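Local structure of Nrps/pks (4OPE) at residues E89-P93 and A146-S150; A444-Y449 and A479-A483; T490-M494 and L565-P569; R497-V501 and A545-G551. The protein is a ketosynthase domain of the oxazolomycin assembly line, where it probably condenses acyl units in chain elongation or passes the chain on. All coordinates share one frame; numbering follows the deposited sequence.

Contact 1 (E89-P93 and A146-S150); sequences EHIDP and AATSS
His90, Ile91 and Asp92 run alongside Thr148, Ser149 and Ser150 in the same direction, joined by a single beta bridge of Ile91 with Ser149, whose CA atoms are 4.8 Å apart. Ser149 N donates to His90 O at 2.7 Å, and Asp92 N returns a weak bond to Ser149 O. With CG opposite its carbonyl carbon (chi1 -76°), the His90 imidazole reaches back beside the earlier part of 146-150. Ala146 O lies at the ring edge, near its plane, 3.5 Å from His90 CD2, and Ala146 CB is 3.6 Å from His90 NE2. A water in the ring plane bridges His90 NE2 and Ala146 N, and Val86 O is the partner of ND1, so both ring nitrogens are engaged. Ser150 OG donates to Asp92 OD2, though the modelled length is too short to trust. The other oxygen, Asp92 OD1, takes Gln94 N as the N-cap of helix 93-108. The bridge thus ties the turn between helices 85-90 and 93-108 to the loop that leads into helix 152-163, and on that loop Ala147 and Ser149 pack against Gln214 of the second subunit.

Contact 2 (A444-Y449 and A479-A483); sequences AQEPPY and AHPAA
Tyr449 meets Pro481 and Ala482 mostly through carbon. Pro481 CB comes to 3.6 Å from Tyr449 CE2, and Ala482 CB to 3.5 Å from Tyr449 CE1, so Pro481 lies toward the CE2 side of the phenol ring and Ala482 toward the CE1 side, with Pro481 C and Ala482 CA over one face, offset toward the rim. Pro447 CA covers the opposite face, which leaves the ring sandwiched between its own loop and the first turn of the helix. Farther out, Ala444 CB lies 3.8 Å from His480 CE1, and Tyr449 OH approaches the edge of the same imidazole.

The polar bonds stay within each segment. Tyr449 OH donates to Gln445 O at 2.6 Å, 31° out of the carbonyl plane, closing the loop on itself. His480, the N-cap residue, accepts from Ala482 N through ND1 at 3.1 Å, in the plane of its ring; with CG anti to the backbone N (chi1 -164°), the imidazole folds over the helix start.

A serine at Tyr449 would probably open a gap beside Pro481 and Ala482 and leave Gln445 O without its phenol donor.

This is an N-capped helix start packed on the aromatic residue that begins an edge strand, in the alpha/beta extension that follows the ketosynthase core.

Contact 3 (T490-M494 and L565-P569); sequences TREPM and LPGYP
Arg491 and Met494 receive the returning C-terminal tail at Leu565-Tyr568, part of a Leu-Pro-Gly-Tyr-Pro-Phe run that resembles the signature of the post-acyltransferase linker in type I polyketide synthases. The Arg491 chain is extended from CG to NE (chi3 -177°), which carries its guanidinium across to the tail backbone. NH1 and NH2 both bond Pro566 O, at 2.9 and 3.1 Å, end-on and within the guanidinium plane; NH1 lies in the carbonyl plane, whereas NH2 sits well above it. NH2 also donates to Leu565 O at 3.0 Å, and to a water that in turn takes Leu565 N. A leucine in place of Arg491 would probably leave the Leu565 and Pro566 carbonyls without these donors and let the tail shift. Met494, present as selenomethionine, makes a Met-aromatic contact: SE is 3.5 Å from Tyr568 CE1 and oblique to the ring, while CE lies off-centre over it, 4.3 Å from the ring centroid. The Tyr568 hydroxyl bonds Arg456 N. Around this, Glu107 and His104 of helix 93-108 hold the backbone of Tyr568, Arg467 of helix 458-473 bonds Gly567 O, and Leu565 packs on helix 481-488, so the tail runs in a groove between core and extension.

Contact 4 (R497-V501 and A545-G551); sequences RLAVV and AEAWVRG
Trp548 O, near the C-terminal end of its helix, accepts two donors: Arg497 NH1 at 3.1 Å, in the carbonyl plane and on a lone pair, and, weakly, Gly551 N, part of the Schellman motif that ends the helix. The arginine bends at chi2 (-86°), which lays its chain across the indole. CD lies over the five-membered ring of Trp548, 3.8 Å from its centroid, and CZ stands 4.1 Å above the centroid of the six-membered ring, a cation-pi contact with the guanidinium tilted 35° to the ring. Gly551 CA covers the other face of the guanidinium. Arg497 NE is bonded to Met494 O, and the indole NE1 to Leu453 O. Beyond this polar end the strand offers small groups. Ala499 CB sits 3.9 Å from both Trp548 CD1 and Val549 CG2, and Val501 CG2 is equally close to Ala545 CB. Strand and helix run almost antiparallel (173°), and with such small groups between them their axes come within 7.3 Å. Alanines permit close packing along one half of the interface; at the other, a largely buried cation is met by an aromatic face and by the Trp548 carbonyl in the last helical turn, whose partial negative charge probably helps to offset it.

In the fold
Contacts 2 and 4 lie in the extension beside the ketosynthase core, and contact 3 joins that extension to the C-terminal tail. Contact 1 lies apart on the core near the dimer partner, its centre 28 Å from that of contact 3 and 46 Å from that of contact 2. Contact 4 touches both of its neighbours: Val501 CG1 packs 3.5 Å from Pro448 CB of contact 2, and Trp548 CH2 lies 3.7 Å from Pro493 CB of contact 3. The centres of contacts 3 and 4 are 15 Å apart. Helix 93-108 starts at contact 1 and brings Trp103 against Met494 of contact 3. In ketosynthases the active site lies in the thiolase-fold core, so contacts 2 and 4 are probably structural packing away from it.

Contact 1 (E89-P93 and A146-S150)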
loop_
_atom_site.group_PDB
_atom_site.type_symbol
_atom_site.label_atom_id
_atom_site.label_comp_id
_atom_site.label_asym_id
_atom_site.label_seq_id
_atom_site.Cartn_x
_atom_site.Cartn_y
_atom_site.Cartn_z
ATOM N N GLU A 89 2.207 5.913 -23.578
ATOM C CA GLU A 89 0.913 6.557 -23.719
ATOM C C GLU A 89 -0.182 5.855 -22.909
ATOM O O GLU A 89 -1.168 6.490 -22.547
ATOM C CB GLU A 89 0.447 6.543 -25.170
ATOM C CG GLU A 89 1.207 7.413 -26.132
ATOM C CD GLU A 89 0.764 7.211 -27.580
ATOM O OE1 GLU A 89 1.176 8.037 -28.430
ATOM O OE2 GLU A 89 0.015 6.236 -27.872
ATOM N N HIS A 90 -0.010 4.556 -22.670
ATOM C CA HIS A 90 -1.068 3.719 -22.104
ATOM C C HIS A 90 -0.919 3.540 -20.589
ATOM O O HIS A 90 -1.810 2.959 -19.961
ATOM C CB HIS A 90 -1.183 2.346 -22.840
ATOM C CG HIS A 90 -1.859 2.436 -24.175
ATOM N ND1 HIS A 90 -1.179 2.735 -25.337
ATOM C CD2 HIS A 90 -3.159 2.313 -24.527
ATOM C CE1 HIS A 90 -2.027 2.790 -26.348
ATOM N NE2 HIS A 90 -3.237 2.537 -25.883
ATOM N N ILE A 91 0.179 4.021 -19.997
ATOM C CA ILE A 91 0.259 4.045 -18.551
ATOM C C ILE A 91 0.207 5.453 -17.978
ATOM O O ILE A 91 0.576 6.427 -18.628
ATOM C CB ILE A 91 1.474 3.303 -18.008
ATOM C CG1 ILE A 91 2.698 4.170 -18.141
ATOM C CG2 ILE A 91 1.624 1.990 -18.747
ATOM C CD1 ILE A 91 3.961 3.527 -17.621
ATOM N N ASP A 92 -0.271 5.489 -16.732
ATOM C CA ASP A 92 -0.565 6.688 -15.963
ATOM C C ASP A 92 0.690 7.509 -15.818
ATOM O O ASP A 92 1.738 6.949 -15.580
ATOM C CB ASP A 92 -1.025 6.252 -14.568
ATOM C CG ASP A 92 -1.759 7.332 -13.821
ATOM O OD1 ASP A 92 -1.210 8.448 -13.647
ATOM O OD2 ASP A 92 -2.894 7.038 -13.382
ATOM N N PRO A 93 0.592 8.843 -15.921
ATOM C CA PRO A 93 1.753 9.687 -15.742
ATOM C C PRO A 93 2.365 9.612 -14.355
ATOM O O PRO A 93 3.503 9.958 -14.180
ATOM C CB PRO A 93 1.208 11.098 -16.024
ATOM C CG PRO A 93 -0.238 10.988 -15.972
ATOM C CD PRO A 93 -0.537 9.614 -16.438
ATOM N N ALA A 146 -6.569 0.238 -27.121
ATOM C CA ALA A 146 -6.087 -0.558 -25.997
ATOM C C ALA A 146 -6.391 0.094 -24.631
ATOM O O ALA A 146 -6.533 1.303 -24.549
ATOM C CB ALA A 146 -4.604 -0.822 -26.157
ATOM N N ALA A 147 -6.505 -0.738 -23.589
ATOM C CA ALA A 147 -6.721 -0.267 -22.230
ATOM C C ALA A 147 -5.521 0.523 -21.673
ATOM O O ALA A 147 -4.377 0.099 -21.810
ATOM C CB ALA A 147 -6.995 -1.429 -21.299
ATOM N N THR A 148 -5.803 1.653 -21.013
ATOM C CA THR A 148 -4.814 2.352 -20.244
ATOM C C THR A 148 -4.706 1.703 -18.882
ATOM O O THR A 148 -5.604 0.986 -18.424
ATOM C CB THR A 148 -5.199 3.811 -20.046
ATOM O OG1 THR A 148 -6.515 3.874 -19.497
ATOM C CG2 THR A 148 -5.147 4.573 -21.374
ATOM N N SER A 149 -3.597 1.971 -18.218
ATOM C CA SER A 149 -3.369 1.406 -16.918
ATOM C C SER A 149 -2.968 2.473 -15.905
ATOM O O SER A 149 -2.380 3.491 -16.247
ATOM C CB SER A 149 -2.278 0.337 -17.010
ATOM O OG SER A 149 -1.982 -0.140 -15.708
ATOM N N SER A 150 -3.297 2.198 -14.662
ATOM C CA SER A 150 -2.918 3.014 -13.543
ATOM C C SER A 150 -2.609 2.116 -12.379
ATOM O O SER A 150 -2.836 2.486 -11.285
ATOM C CB SER A 150 -4.082 3.914 -13.125
ATOM O OG SER A 150 -4.172 5.038 -13.987
HETATM O O HOH W 1 -5.492 2.682 -27.632
#

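Contact 2 (A444-Y449 and A479-A483)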
loop_
_atom_site.group_PDB
_atom_site.type_symbol
_atom_site.label_atom_id
_atom_site.label_comp_id
_atom_site.label_asym_id
_atom_site.label_seq_id
_atom_site.Cartn_x
_atom_site.Cartn_y
_atom_site.Cartn_z
ATOM N N ALA A 444 40.142 19.537 1.390
ATOM C CA ALA A 444 39.777 19.490 -0.025
ATOM C C ALA A 444 40.976 19.286 -0.927
ATOM O O ALA A 444 42.085 19.715 -0.628
ATOM C CB ALA A 444 39.042 20.758 -0.451
ATOM N N GLN A 445 40.709 18.635 -2.042
ATOM C CA GLN A 445 41.641 18.506 -3.137
ATOM C C GLN A 445 41.940 19.914 -3.728
ATOM O O GLN A 445 41.075 20.800 -3.685
ATOM C CB GLN A 445 40.989 17.567 -4.164
ATOM C CG GLN A 445 41.904 17.013 -5.237
ATOM C CD GLN A 445 41.116 16.587 -6.464
ATOM O OE1 GLN A 445 41.511 16.881 -7.602
ATOM N NE2 GLN A 445 39.976 15.917 -6.241
ATOM N N GLU A 446 43.162 20.124 -4.243
ATOM C CA GLU A 446 43.560 21.408 -4.851
ATOM C C GLU A 446 43.420 21.310 -6.363
ATOM O O GLU A 446 43.493 20.227 -6.922
ATOM C CB GLU A 446 45.015 21.816 -4.493
ATOM C CG GLU A 446 45.216 22.444 -3.101
ATOM C CD GLU A 446 45.259 23.990 -3.062
ATOM O OE1 GLU A 446 44.309 24.680 -3.517
ATOM O OE2 GLU A 446 46.246 24.535 -2.518
ATOM N N PRO A 447 43.226 22.449 -7.031
ATOM C CA PRO A 447 43.059 22.407 -8.464
ATOM C C PRO A 447 44.274 21.843 -9.199
ATOM O O PRO A 447 45.315 21.628 -8.620
ATOM C CB PRO A 447 42.839 23.892 -8.848
ATOM C CG PRO A 447 43.324 24.687 -7.689
ATOM C CD PRO A 447 43.039 23.810 -6.496
ATOM N N PRO A 448 44.122 21.574 -10.478
ATOM C CA PRO A 448 42.853 21.640 -11.168
ATOM C C PRO A 448 41.973 20.405 -10.880
ATOM O O PRO A 448 42.355 19.469 -10.123
ATOM C CB PRO A 448 43.262 21.717 -12.620
ATOM C CG PRO A 448 44.511 20.890 -12.664
ATOM C CD PRO A 448 45.219 21.196 -11.367
ATOM N N TYR A 449 40.767 20.462 -11.426
ATOM C CA TYR A 449 39.792 19.483 -11.164
ATOM C C TYR A 449 39.271 19.110 -12.511
ATOM O O TYR A 449 39.433 19.863 -13.480
ATOM C CB TYR A 449 38.658 20.035 -10.310
ATOM C CG TYR A 449 39.052 20.666 -8.995
ATOM C CD1 TYR A 449 39.420 19.905 -7.903
ATOM C CD2 TYR A 449 38.977 22.054 -8.823
ATOM C CE1 TYR A 449 39.758 20.512 -6.696
ATOM C CE2 TYR A 449 39.308 22.660 -7.611
ATOM C CZ TYR A 449 39.714 21.884 -6.565
ATOM O OH TYR A 449 40.044 22.498 -5.375
ATOM N N ALA A 479 29.614 27.303 -4.753
ATOM C CA ALA A 479 29.943 25.919 -4.520
ATOM C C ALA A 479 31.450 25.704 -4.516
ATOM O O ALA A 479 32.171 26.278 -5.331
ATOM C CB ALA A 479 29.288 25.075 -5.584
ATOM N N HIS A 480 31.942 24.886 -3.594
ATOM C CA HIS A 480 33.342 24.538 -3.660
ATOM C C HIS A 480 33.584 23.737 -4.943
ATOM O O HIS A 480 32.837 22.812 -5.250
ATOM C CB HIS A 480 33.780 23.719 -2.463
ATOM C CG HIS A 480 35.270 23.670 -2.299
ATOM N ND1 HIS A 480 36.085 22.982 -3.168
ATOM C CD2 HIS A 480 36.093 24.253 -1.406
ATOM C CE1 HIS A 480 37.346 23.146 -2.825
ATOM N NE2 HIS A 480 37.378 23.905 -1.748
ATOM N N PRO A 481 34.639 24.103 -5.703
ATOM C CA PRO A 481 34.866 23.491 -7.017
ATOM C C PRO A 481 35.148 21.988 -6.941
ATOM O O PRO A 481 34.784 21.204 -7.848
ATOM C CB PRO A 481 36.083 24.247 -7.552
ATOM C CG PRO A 481 36.718 24.854 -6.346
ATOM C CD PRO A 481 35.648 25.137 -5.382
ATOM N N ALA A 482 35.853 21.599 -5.897
ATOM C CA ALA A 482 36.149 20.191 -5.676
ATOM C C ALA A 482 34.881 19.405 -5.437
ATOM O O ALA A 482 34.808 18.242 -5.789
ATOM C CB ALA A 482 37.112 20.024 -4.519
ATOM N N ALA A 483 33.897 20.055 -4.843
ATOM C CA ALA A 483 32.609 19.460 -4.542
ATOM C C ALA A 483 31.790 19.258 -5.824
ATOM O O ALA A 483 31.045 18.277 -5.973
ATOM C CB ALA A 483 31.846 20.349 -3.541
#

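Contact 3 (T490-M494 and L565-P569)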
loop_
_atom_site.group_PDB
_atom_site.type_symbol
_atom_site.label_atom_id
_atom_site.label_comp_id
_atom_site.label_asym_id
_atom_site.label_seq_id
_atom_site.Cartn_x
_atom_site.Cartn_y
_atom_site.Cartn_z
ATOM N N THR A 490 30.011 10.883 -9.050
ATOM C CA THR A 490 29.210 9.820 -8.467
ATOM C C THR A 490 28.073 9.426 -9.390
ATOM O O THR A 490 27.382 8.429 -9.150
ATOM C CB THR A 490 28.583 10.254 -7.156
ATOM O OG1 THR A 490 27.510 11.179 -7.442
ATOM C CG2 THR A 490 29.642 10.871 -6.279
ATOM N N ARG A 491 27.883 10.193 -10.450
ATOM C CA ARG A 491 26.787 9.922 -11.337
ATOM C C ARG A 491 27.050 8.817 -12.320
ATOM O O ARG A 491 28.137 8.671 -12.841
ATOM C CB ARG A 491 26.416 11.197 -12.092
ATOM C CG ARG A 491 25.742 12.195 -11.170
ATOM C CD ARG A 491 25.125 13.334 -11.952
ATOM N NE ARG A 491 24.556 14.289 -11.025
ATOM C CZ ARG A 491 23.800 15.307 -11.372
ATOM N NH1 ARG A 491 23.521 15.545 -12.673
ATOM N NH2 ARG A 491 23.355 16.093 -10.405
ATOM N N GLU A 492 26.018 8.076 -12.650
ATOM C CA GLU A 492 26.173 6.933 -13.528
ATOM C C GLU A 492 26.691 7.383 -14.905
ATOM O O GLU A 492 26.165 8.328 -15.501
ATOM C CB GLU A 492 24.863 6.219 -13.652
ATOM C CG GLU A 492 24.924 5.071 -14.593
ATOM C CD GLU A 492 23.611 4.332 -14.672
ATOM O OE1 GLU A 492 22.993 4.024 -13.597
ATOM O OE2 GLU A 492 23.242 4.045 -15.832
ATOM N N PRO A 493 27.765 6.735 -15.390
ATOM C CA PRO A 493 28.379 7.127 -16.670
ATOM C C PRO A 493 27.578 6.598 -17.836
ATOM O O PRO A 493 27.194 5.432 -17.844
ATOM C CB PRO A 493 29.771 6.447 -16.628
ATOM C CG PRO A 493 29.977 6.061 -15.204
ATOM C CD PRO A 493 28.612 5.779 -14.653
HETATM N N MSE A 494 27.359 7.448 -18.822
HETATM C CA MSE A 494 26.641 7.088 -20.014
HETATM C C MSE A 494 27.486 7.273 -21.272
HETATM O O MSE A 494 28.682 7.578 -21.228
HETATM C CB MSE A 494 25.482 8.043 -19.976
HETATM C CG MSE A 494 24.544 7.849 -18.782
HETATM SE SE MSE A 494 22.929 8.965 -19.075
HETATM C CE MSE A 494 22.259 8.811 -17.234
ATOM N N LEU A 565 23.538 19.455 -7.671
ATOM C CA LEU A 565 23.624 20.044 -8.999
ATOM C C LEU A 565 22.431 19.608 -9.795
ATOM O O LEU A 565 21.844 18.560 -9.522
ATOM C CB LEU A 565 24.868 19.556 -9.725
ATOM C CG LEU A 565 26.203 19.766 -8.991
ATOM C CD1 LEU A 565 27.261 18.814 -9.489
ATOM C CD2 LEU A 565 26.698 21.203 -9.127
ATOM N N PRO A 566 22.080 20.374 -10.833
ATOM C CA PRO A 566 20.919 19.998 -11.602
ATOM C C PRO A 566 20.954 18.533 -12.036
ATOM O O PRO A 566 22.008 18.008 -12.404
ATOM C CB PRO A 566 20.975 20.928 -12.776
ATOM C CG PRO A 566 21.706 22.132 -12.269
ATOM C CD PRO A 566 22.705 21.616 -11.297
ATOM N N GLY A 567 19.811 17.876 -11.991
ATOM C CA GLY A 567 19.724 16.470 -12.327
ATOM C C GLY A 567 19.638 16.230 -13.832
ATOM O O GLY A 567 19.511 17.177 -14.610
ATOM N N TYR A 568 19.711 14.957 -14.232
ATOM C CA TYR A 568 19.708 14.589 -15.638
ATOM C C TYR A 568 18.504 15.188 -16.364
ATOM O O TYR A 568 17.394 15.040 -15.918
ATOM C CB TYR A 568 19.651 13.066 -15.771
ATOM C CG TYR A 568 19.759 12.578 -17.186
ATOM C CD1 TYR A 568 20.981 12.468 -17.798
ATOM C CD2 TYR A 568 18.649 12.206 -17.906
ATOM C CE1 TYR A 568 21.107 11.975 -19.080
ATOM C CE2 TYR A 568 18.757 11.753 -19.209
ATOM C CZ TYR A 568 20.003 11.654 -19.788
ATOM O OH TYR A 568 20.171 11.221 -21.068
ATOM N N PRO A 569 18.734 15.886 -17.486
ATOM C CA PRO A 569 17.644 16.448 -18.256
ATOM C C PRO A 569 16.989 15.450 -19.216
ATOM O O PRO A 569 17.315 15.388 -20.369
ATOM C CB PRO A 569 18.310 17.589 -19.016
ATOM C CG PRO A 569 19.705 17.122 -19.238
ATOM C CD PRO A 569 20.039 16.173 -18.111
HETATM O O HOH W 2 23.424 16.432 -7.286
#

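Contact 4 (R497-V501 and A545-G551)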
loop_
_atom_site.group_PDB
_atom_site.type_symbol
_atom_site.label_atom_id
_atom_site.label_comp_id
_atom_site.label_asym_id
_atom_site.label_seq_id
_atom_site.Cartn_x
_atom_site.Cartn_y
_atom_site.Cartn_z
ATOM N N ARG A 497 30.139 11.748 -23.894
ATOM C CA ARG A 497 31.008 12.257 -22.833
ATOM C C ARG A 497 31.446 13.655 -23.110
ATOM O O ARG A 497 31.707 14.030 -24.254
ATOM C CB ARG A 497 32.246 11.365 -22.693
ATOM C CG ARG A 497 31.940 9.890 -22.417
ATOM C CD ARG A 497 31.775 9.682 -20.942
ATOM N NE ARG A 497 31.229 8.386 -20.636
ATOM C CZ ARG A 497 31.824 7.442 -19.917
ATOM N NH1 ARG A 497 33.020 7.589 -19.373
ATOM N NH2 ARG A 497 31.171 6.329 -19.711
ATOM N N LEU A 498 31.535 14.425 -22.043
ATOM C CA LEU A 498 32.192 15.738 -22.057
ATOM C C LEU A 498 33.118 15.888 -20.813
ATOM O O LEU A 498 32.793 15.413 -19.752
ATOM C CB LEU A 498 31.154 16.846 -22.124
ATOM C CG LEU A 498 31.723 18.240 -22.245
ATOM C CD1 LEU A 498 30.751 19.131 -22.991
ATOM C CD2 LEU A 498 32.010 18.861 -20.898
ATOM N N ALA A 499 34.271 16.538 -20.952
ATOM C CA ALA A 499 35.103 16.832 -19.791
ATOM C C ALA A 499 35.855 18.129 -19.910
ATOM O O ALA A 499 36.234 18.564 -21.016
ATOM C CB ALA A 499 36.085 15.711 -19.544
ATOM N N VAL A 500 36.089 18.740 -18.762
ATOM C CA VAL A 500 36.840 19.973 -18.696
ATOM C C VAL A 500 37.735 19.917 -17.488
ATOM O O VAL A 500 37.366 19.404 -16.423
ATOM C CB VAL A 500 35.933 21.189 -18.515
ATOM C CG1 VAL A 500 36.668 22.447 -18.889
ATOM C CG2 VAL A 500 34.681 21.048 -19.371
ATOM N N VAL A 501 38.931 20.442 -17.663
ATOM C CA VAL A 501 39.842 20.678 -16.564
ATOM C C VAL A 501 39.639 22.091 -16.119
ATOM O O VAL A 501 39.531 22.977 -16.955
ATOM C CB VAL A 501 41.278 20.491 -16.987
ATOM C CG1 VAL A 501 42.157 20.536 -15.752
ATOM C CG2 VAL A 501 41.407 19.155 -17.691
ATOM N N ALA A 545 40.485 13.644 -17.271
ATOM C CA ALA A 545 39.700 14.150 -18.369
ATOM C C ALA A 545 39.812 13.288 -19.600
ATOM O O ALA A 545 38.831 12.922 -20.187
ATOM C CB ALA A 545 40.137 15.562 -18.691
ATOM N N GLU A 546 41.010 12.955 -20.020
ATOM C CA GLU A 546 41.153 12.188 -21.276
ATOM C C GLU A 546 40.547 10.772 -21.181
ATOM O O GLU A 546 40.024 10.230 -22.147
ATOM C CB GLU A 546 42.630 12.149 -21.716
ATOM C CG GLU A 546 43.154 13.490 -22.281
ATOM C CD GLU A 546 44.672 13.488 -22.593
ATOM O OE1 GLU A 546 45.451 12.875 -21.820
ATOM O OE2 GLU A 546 45.103 14.096 -23.613
ATOM N N ALA A 547 40.622 10.174 -20.007
ATOM C CA ALA A 547 40.123 8.834 -19.804
ATOM C C ALA A 547 38.612 8.807 -19.828
ATOM O O ALA A 547 38.032 7.940 -20.418
ATOM C CB ALA A 547 40.648 8.295 -18.479
ATOM N N TRP A 548 37.990 9.783 -19.172
ATOM C CA TRP A 548 36.570 9.946 -19.168
ATOM C C TRP A 548 35.999 10.054 -20.552
ATOM O O TRP A 548 35.020 9.385 -20.885
ATOM C CB TRP A 548 36.211 11.193 -18.371
ATOM C CG TRP A 548 34.736 11.443 -18.269
ATOM C CD1 TRP A 548 34.000 12.444 -18.901
ATOM C CD2 TRP A 548 33.823 10.679 -17.529
ATOM N NE1 TRP A 548 32.689 12.321 -18.566
ATOM C CE2 TRP A 548 32.555 11.244 -17.721
ATOM C CE3 TRP A 548 33.953 9.568 -16.711
ATOM C CZ2 TRP A 548 31.418 10.730 -17.118
ATOM C CZ3 TRP A 548 32.820 9.039 -16.107
ATOM C CH2 TRP A 548 31.570 9.622 -16.315
ATOM N N VAL A 549 36.580 10.916 -21.363
ATOM C CA VAL A 549 36.166 11.041 -22.760
ATOM C C VAL A 549 36.342 9.759 -23.596
ATOM O O VAL A 549 35.498 9.468 -24.466
ATOM C CB VAL A 549 36.842 12.269 -23.400
ATOM C CG1 VAL A 549 36.602 12.334 -24.888
ATOM C CG2 VAL A 549 36.268 13.516 -22.725
ATOM N N ARG A 550 37.372 8.960 -23.319
ATOM C CA ARG A 550 37.464 7.620 -23.989
ATOM C C ARG A 550 36.368 6.623 -23.593
ATOM O O ARG A 550 36.092 5.661 -24.351
ATOM C CB ARG A 550 38.765 6.902 -23.681
ATOM C CG ARG A 550 40.035 7.589 -24.107
ATOM C CD ARG A 550 41.186 6.619 -23.953
ATOM N NE ARG A 550 41.691 6.487 -22.587
ATOM C CZ ARG A 550 42.565 7.322 -22.042
ATOM N NH1 ARG A 550 43.010 8.401 -22.696
ATOM N NH2 ARG A 550 42.975 7.110 -20.817
ATOM N N GLY A 551 35.793 6.821 -22.405
ATOM C CA GLY A 551 34.736 5.954 -21.882
ATOM C C GLY A 551 35.044 5.323 -20.543
ATOM O O GLY A 551 34.258 4.518 -20.043
#